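Reducing-end xylose-releasing exo-oligoxylanase Rex8A (Paenibacillus barcinonensis, PDB 6SUD) hydrolyses xylooligosaccharides in xylan breakdown, acting as a family 8 glycoside hydrolase that releases xylose from their reducing ends. Local coordinates at residues Q294-F297 against S298-V302. The protein carries 1 engineered substitution. Sequence-based numbering, arbitrary orientation.
Sequences QAFF and SDIDV
Ser298 grips the carbonyl of Ala295 twice, three residues back along the chain. Its hydroxyl donates from OG to Ala295 O at 2.8 Å, tilted 24° from the carbonyl plane, while the amide Ser298 N gives Ala295 O a longer bond of 3.2 Å from well above that plane. Both donors come from the same face. The first torsion of Ser298 (60°) sets OG between its own backbone N and carbonyl carbon, turning the hydroxyl back toward the preceding turn. An alanine here would probably take away the closer of these two bonds to Ala295 O and leave the amide bond, well off the carbonyl plane, to hold it from this residue. The chain then folds through a type I beta turn from Phe297 to Ile300, closed by Ile300 N to Phe297 O at 3.3 Å; a water donating to both Phe297 O and Ile300 O bridges the same two residues.

The tightly packed part of the contact lies on the ring side of the turn. The ring of Phe297 carries Phe296 CD2 over its centre, 3.4 Å above the plane, and in return Phe297 CD2 lies at the edge of the Phe296 ring. The CD1 methyl of Ile300 lies 3.5 Å from Phe296 O, with both rings slightly farther off and met obliquely, Phe297 CD1 at 4.0 Å. By contrast, Ala295 and Asp299 are exposed, and the Asp299 side chain makes no contact with residues 294-297.

Away from the xylose sites, the turn joins helix 285-297 to the loop before strand 306-308. Gln294 NE2 bonds to Asn329 O and Ser333 OG, tying this part of the chain to helix 322-331 and the loop after it. The buried Phe297 meets Tyr305 edge-to-face and packs on Leu325 of helix 322-331 and Phe344 of helix 341-349, while Tyr308 of strand 306-308 meets Phe296 edge-to-face and Phe297 with planes at about 70°.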
loop_
_atom_site.group_PDB
_atom_site.type_symbol
_atom_site.label_atom_id
_atom_site.label_comp_id
_atom_site.label_asym_id
_atom_site.label_seq_id
_atom_site.Cartn_x
_atom_site.Cartn_y
_atom_site.Cartn_z
ATOM N N GLN A 294 10.612 -8.112 -13.082
ATOM C CA GLN A 294 10.876 -9.551 -12.774
ATOM C C GLN A 294 12.137 -10.015 -13.509
ATOM O O GLN A 294 12.934 -10.718 -12.913
ATOM C CB GLN A 294 9.676 -10.432 -13.108
ATOM C CG GLN A 294 8.613 -10.398 -12.021
ATOM C CD GLN A 294 7.531 -11.425 -12.236
ATOM O OE1 GLN A 294 7.388 -12.008 -13.315
ATOM N NE2 GLN A 294 6.773 -11.673 -11.184
ATOM N N ALA A 295 12.294 -9.647 -14.778
ATOM C CA ALA A 295 13.522 -9.915 -15.557
ATOM C C ALA A 295 14.729 -9.329 -14.810
ATOM O O ALA A 295 15.756 -10.038 -14.709
ATOM C CB ALA A 295 13.387 -9.356 -16.947
ATOM N N PHE A 296 14.621 -8.092 -14.295
ATOM C CA PHE A 296 15.746 -7.413 -13.595
ATOM C C PHE A 296 16.206 -8.269 -12.410
ATOM O O PHE A 296 17.416 -8.398 -12.242
ATOM C CB PHE A 296 15.417 -5.991 -13.124
ATOM C CG PHE A 296 16.605 -5.312 -12.483
ATOM C CD1 PHE A 296 17.624 -4.750 -13.247
ATOM C CD2 PHE A 296 16.737 -5.295 -11.111
ATOM C CE1 PHE A 296 18.726 -4.166 -12.635
ATOM C CE2 PHE A 296 17.854 -4.744 -10.499
ATOM C CZ PHE A 296 18.836 -4.161 -11.265
ATOM N N PHE A 297 15.289 -8.874 -11.656
ATOM C CA PHE A 297 15.616 -9.612 -10.403
ATOM C C PHE A 297 15.669 -11.128 -10.634
ATOM O O PHE A 297 15.867 -11.856 -9.647
ATOM C CB PHE A 297 14.632 -9.246 -9.289
ATOM C CG PHE A 297 14.904 -7.870 -8.749
ATOM C CD1 PHE A 297 16.072 -7.601 -8.055
ATOM C CD2 PHE A 297 14.029 -6.825 -9.006
ATOM C CE1 PHE A 297 16.339 -6.327 -7.579
ATOM C CE2 PHE A 297 14.306 -5.551 -8.543
ATOM C CZ PHE A 297 15.462 -5.297 -7.841
ATOM N N SER A 298 15.543 -11.598 -11.876
ATOM C CA SER A 298 15.372 -13.046 -12.171
ATOM C C SER A 298 16.579 -13.849 -11.661
ATOM O O SER A 298 16.347 -14.929 -11.090
ATOM C CB SER A 298 15.118 -13.294 -13.622
ATOM O OG SER A 298 16.180 -12.819 -14.414
ATOM N N ASP A 299 17.801 -13.333 -11.844
ATOM C CA ASP A 299 19.060 -14.062 -11.525
ATOM C C ASP A 299 19.745 -13.483 -10.290
ATOM O O ASP A 299 20.980 -13.704 -10.146
ATOM C CB ASP A 299 20.076 -13.964 -12.664
ATOM C CG ASP A 299 19.758 -14.862 -13.838
ATOM O OD1 ASP A 299 19.056 -15.863 -13.627
ATOM O OD2 ASP A 299 20.240 -14.563 -14.943
ATOM N N ILE A 300 19.010 -12.755 -9.447
ATOM C CA ILE A 300 19.589 -12.135 -8.223
ATOM C C ILE A 300 18.998 -12.828 -6.999
ATOM O O ILE A 300 17.758 -12.868 -6.854
ATOM C CB ILE A 300 19.399 -10.608 -8.175
ATOM C CG1 ILE A 300 19.987 -9.935 -9.423
ATOM C CG2 ILE A 300 20.010 -10.075 -6.886
ATOM C CD1 ILE A 300 19.637 -8.468 -9.582
ATOM N N ASP A 301 19.871 -13.359 -6.145
ATOM C CA ASP A 301 19.437 -14.011 -4.890
ATOM C C ASP A 301 18.850 -12.941 -3.972
ATOM O O ASP A 301 19.459 -11.870 -3.861
ATOM C CB ASP A 301 20.597 -14.679 -4.157
ATOM C CG ASP A 301 20.122 -15.685 -3.123
ATOM O OD1 ASP A 301 20.259 -15.384 -1.918
ATOM O OD2 ASP A 301 19.585 -16.739 -3.520
ATOM N N VAL A 302 17.768 -13.272 -3.269
ATOM C CA VAL A 302 17.097 -12.373 -2.283
ATOM C C VAL A 302 18.119 -11.903 -1.240
ATOM O O VAL A 302 18.078 -10.732 -0.853
ATOM C CB VAL A 302 15.914 -13.098 -1.620
ATOM C CG1 VAL A 302 15.299 -12.286 -0.493
ATOM C CG2 VAL A 302 14.852 -13.482 -2.633
HETATM O O HOH W 1 14.983 -12.340 -7.234
#